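Local coordinates for spindle assembly checkpoint serine/threonine-protein kinase BUB1 (Saccharomyces cerevisiae, PDB 3ESL) that phosphorylates BUB3 and itself on serine or threonine and works in the spindle assembly checkpoint that delays anaphase until chromosomes are bioriented, at residues 63-68 and 193-198. Numbering follows the deposited sequence.
Sequences CLIYIQ and FFIRKF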
ATOM      1  N   CYS A  63       3.555   8.795   7.727  1.00 18.24           N
ATOM      2  CA  CYS A  63       2.167   8.354   7.908  1.00 18.66           C
ATOM      3  C   CYS A  63       2.112   6.848   8.191  1.00 20.19           C
ATOM      4  O   CYS A  63       1.505   6.402   9.173  1.00 20.38           O
ATOM      5  CB  CYS A  63       1.364   8.674   6.651  1.00 18.79           C
ATOM      6  SG  CYS A  63      -0.315   8.026   6.724  1.00 21.67           S
ATOM      7  N   LEU A  64       2.756   6.067   7.327  1.00 18.17           N
ATOM      8  CA  LEU A  64       2.702   4.602   7.462  1.00 19.56           C
ATOM      9  C   LEU A  64       3.259   4.155   8.815  1.00 21.53           C
ATOM     10  O   LEU A  64       2.654   3.329   9.514  1.00 21.97           O
ATOM     11  CB  LEU A  64       3.440   3.932   6.314  1.00 19.82           C
ATOM     12  CG  LEU A  64       2.817   4.189   4.934  1.00 18.33           C
ATOM     13  CD1 LEU A  64       3.623   3.483   3.822  1.00 20.44           C
ATOM     14  CD2 LEU A  64       1.333   3.770   4.901  1.00 21.06           C
ATOM     15  N   ILE A  65       4.380   4.756   9.197  1.00 20.78           N
ATOM     16  CA  ILE A  65       5.061   4.423  10.459  1.00 21.13           C
ATOM     17  C   ILE A  65       4.233   4.835  11.672  1.00 22.74           C
ATOM     18  O   ILE A  65       4.101   4.069  12.629  1.00 24.22           O
ATOM     19  CB  ILE A  65       6.485   5.049  10.497  1.00 26.53           C
ATOM     20  CG1 ILE A  65       7.389   4.357   9.471  1.00 31.12           C
ATOM     21  CG2 ILE A  65       7.093   4.998  11.923  1.00 25.65           C
ATOM     22  CD1 ILE A  65       7.590   2.864   9.708  1.00 37.63           C
ATOM     23  N   TYR A  66       3.649   6.029  11.623  1.00 18.73           N
ATOM     24  CA  TYR A  66       2.864   6.526  12.749  1.00 20.48           C
ATOM     25  C   TYR A  66       1.584   5.715  12.980  1.00 21.59           C
ATOM     26  O   TYR A  66       1.227   5.400  14.120  1.00 22.85           O
ATOM     27  CB  TYR A  66       2.514   7.990  12.545  1.00 22.48           C
ATOM     28  CG  TYR A  66       1.949   8.662  13.775  1.00 23.86           C
ATOM     29  CD1 TYR A  66       2.800   9.226  14.727  1.00 27.15           C
ATOM     30  CD2 TYR A  66       0.577   8.743  13.982  1.00 23.36           C
ATOM     31  CE1 TYR A  66       2.289   9.851  15.851  1.00 30.41           C
ATOM     32  CE2 TYR A  66       0.057   9.360  15.108  1.00 26.15           C
ATOM     33  CZ  TYR A  66       0.917   9.914  16.035  1.00 27.66           C
ATOM     34  OH  TYR A  66       0.401  10.540  17.154  1.00 30.57           O
ATOM     35  N   ILE A  67       0.907   5.372  11.891  1.00 20.70           N
ATOM     36  CA  ILE A  67      -0.412   4.767  11.974  1.00 20.04           C
ATOM     37  C   ILE A  67      -0.350   3.222  12.091  1.00 23.60           C
ATOM     38  O   ILE A  67      -1.282   2.604  12.622  1.00 22.30           O
ATOM     39  CB  ILE A  67      -1.293   5.223  10.768  1.00 20.38           C
ATOM     40  CG1 ILE A  67      -1.419   6.764  10.711  1.00 20.00           C
ATOM     41  CG2 ILE A  67      -2.661   4.501  10.764  1.00 18.91           C
ATOM     42  CD1 ILE A  67      -2.312   7.411  11.800  1.00 23.86           C
ATOM     43  N   GLN A  68       0.755   2.611  11.650  1.00 21.86           N
ATOM     44  CA  GLN A  68       0.832   1.138  11.486  1.00 24.11           C
ATOM     45  C   GLN A  68       0.536   0.287  12.731  1.00 30.01           C
ATOM     46  O   GLN A  68      -0.003  -0.816  12.607  1.00 33.21           O
ATOM     47  CB  GLN A  68       2.174   0.691  10.897  1.00 26.10           C
ATOM     48  CG  GLN A  68       3.389   0.945  11.815  1.00 26.50           C
ATOM     49  CD  GLN A  68       4.683   0.319  11.313  1.00 30.76           C
ATOM     50  OE1 GLN A  68       5.764   0.570  11.867  1.00 34.50           O
ATOM     51  NE2 GLN A  68       4.585  -0.491  10.268  1.00 31.22           N
ATOM     52  N   PHE A 193      12.834  -2.423   3.236  1.00 25.54           N
ATOM     53  CA  PHE A 193      13.938  -1.544   3.560  1.00 26.70           C
ATOM     54  C   PHE A 193      13.521  -0.130   3.915  1.00 26.24           C
ATOM     55  O   PHE A 193      14.108   0.469   4.812  1.00 23.31           O
ATOM     56  CB  PHE A 193      14.987  -1.508   2.453  1.00 31.77           C
ATOM     57  CG  PHE A 193      16.203  -0.712   2.823  1.00 37.12           C
ATOM     58  CD1 PHE A 193      17.004  -1.103   3.901  1.00 38.28           C
ATOM     59  CD2 PHE A 193      16.532   0.444   2.122  1.00 41.89           C
ATOM     60  CE1 PHE A 193      18.135  -0.352   4.267  1.00 41.48           C
ATOM     61  CE2 PHE A 193      17.666   1.196   2.469  1.00 42.51           C
ATOM     62  CZ  PHE A 193      18.463   0.801   3.544  1.00 40.08           C
ATOM     63  N   PHE A 194      12.501   0.412   3.239  1.00 23.37           N
ATOM     64  CA  PHE A 194      12.146   1.811   3.496  1.00 21.62           C
ATOM     65  C   PHE A 194      11.688   2.017   4.936  1.00 21.78           C
ATOM     66  O   PHE A 194      11.901   3.082   5.518  1.00 22.70           O
ATOM     67  CB  PHE A 194      11.124   2.370   2.478  1.00 23.59           C
ATOM     68  CG  PHE A 194       9.690   1.950   2.723  1.00 23.66           C
ATOM     69  CD1 PHE A 194       9.174   0.803   2.124  1.00 24.44           C
ATOM     70  CD2 PHE A 194       8.847   2.738   3.506  1.00 24.30           C
ATOM     71  CE1 PHE A 194       7.837   0.428   2.329  1.00 25.13           C
ATOM     72  CE2 PHE A 194       7.514   2.375   3.734  1.00 25.20           C
ATOM     73  CZ  PHE A 194       7.007   1.219   3.145  1.00 24.33           C
ATOM     74  N   ILE A 195      11.069   0.983   5.509  1.00 21.63           N
ATOM     75  CA  ILE A 195      10.619   1.041   6.884  1.00 21.21           C
ATOM     76  C   ILE A 195      11.824   0.963   7.830  1.00 22.43           C
ATOM     77  O   ILE A 195      11.955   1.778   8.767  1.00 24.67           O
ATOM     78  CB  ILE A 195       9.591  -0.082   7.175  1.00 21.96           C
ATOM     79  CG1 ILE A 195       8.279   0.226   6.432  1.00 23.71           C
ATOM     80  CG2 ILE A 195       9.315  -0.212   8.669  1.00 23.97           C
ATOM     81  CD1 ILE A 195       7.193  -0.792   6.634  1.00 29.13           C
ATOM     82  N   ARG A 196      12.699  -0.013   7.578  1.00 22.82           N
ATOM     83  CA  ARG A 196      13.880  -0.207   8.431  1.00 25.19           C
ATOM     84  C   ARG A 196      14.791   1.030   8.409  1.00 26.84           C
ATOM     85  O   ARG A 196      15.264   1.487   9.461  1.00 27.62           O
ATOM     86  CB  ARG A 196      14.626  -1.470   8.016  1.00 25.55           C
ATOM     87  CG  ARG A 196      13.788  -2.730   8.254  1.00 27.98           C
ATOM     88  CD  ARG A 196      14.598  -4.001   8.071  1.00 31.05           C
ATOM     89  NE  ARG A 196      14.694  -4.405   6.674  1.00 33.36           N
ATOM     90  CZ  ARG A 196      15.833  -4.503   5.998  1.00 37.89           C
ATOM     91  NH1 ARG A 196      16.994  -4.220   6.584  1.00 36.53           N
ATOM     92  NH2 ARG A 196      15.808  -4.896   4.731  1.00 39.98           N
ATOM     93  N   LYS A 197      14.993   1.595   7.217  1.00 25.78           N
ATOM     94  CA  LYS A 197      15.809   2.806   7.059  1.00 27.41           C
ATOM     95  C   LYS A 197      15.209   3.995   7.813  1.00 27.55           C
ATOM     96  O   LYS A 197      15.932   4.778   8.451  1.00 27.07           O
ATOM     97  CB  LYS A 197      16.004   3.149   5.579  1.00 29.07           C
ATOM     98  CG  LYS A 197      16.804   4.431   5.365  1.00 36.64           C
ATOM     99  CD  LYS A 197      16.537   5.079   4.015  1.00 43.83           C
ATOM    100  CE  LYS A 197      17.632   4.765   3.020  1.00 48.94           C
ATOM    101  NZ  LYS A 197      17.778   5.860   2.020  1.00 50.20           N
ATOM    102  N   PHE A 198      13.884   4.130   7.742  1.00 25.25           N
ATOM    103  CA  PHE A 198      13.193   5.188   8.481  1.00 26.44           C
ATOM    104  C   PHE A 198      13.454   5.070   9.986  1.00 27.26           C
ATOM    105  O   PHE A 198      13.789   6.054  10.655  1.00 29.59           O
ATOM    106  CB  PHE A 198      11.691   5.148   8.203  1.00 29.09           C
ATOM    107  CG  PHE A 198      10.927   6.263   8.862  1.00 29.32           C
ATOM    108  CD1 PHE A 198      10.563   6.185  10.208  1.00 31.58           C
ATOM    109  CD2 PHE A 198      10.582   7.401   8.137  1.00 31.18           C
ATOM    110  CE1 PHE A 198       9.864   7.220  10.820  1.00 34.17           C
ATOM    111  CE2 PHE A 198       9.883   8.435   8.737  1.00 33.16           C
ATOM    112  CZ  PHE A 198       9.517   8.345  10.083  1.00 33.79           C
TER
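I65 lies with CG1 over one face of the F198 ring, 4.1 Å from the ring centroid and 25° off its normal, a CH-pi contact shifted toward the rim at F198 CD1. Its CG2 branch reaches the same rim, 3.7 Å from F198 CE1. With CG1 beside its backbone N (chi1 -69°) and CG2 anti to it, the isoleucine presents both branches to the ring, while the far methyl CD1 of I65 turns to I195 and stops 3.7 Å from I195 CG2. An alanine in place of I65 would probably leave one face of F198 without its CH-pi partner and open a gap beside I195 CG2. L64 meets F194 across a second, deeper patch, where the two side chains cross at about a right angle, L64 CD1 lying 4.0 Å from F194 CE2. The F194 ring also stacks on Y86, and its side chain touches T101 of helix 95-108, while L64 packs on I82 and W83. The domain is the all-helical, TPR-containing N-terminal region of BUB1, in which the late helix 193-200 rests on helices 49-67 and 95-108; the axes of segments 63-67 and 193-198 approach to 11.1 Å and cross at -75°. Beyond the isoleucine pair, the amide of Q68 approaches I195, Q68 NE2 lying 4.5 Å from I195 CD1; that nitrogen makes a weak hydrogen bond to the Y104 hydroxyl, and the I195 side chain in turn touches Y104.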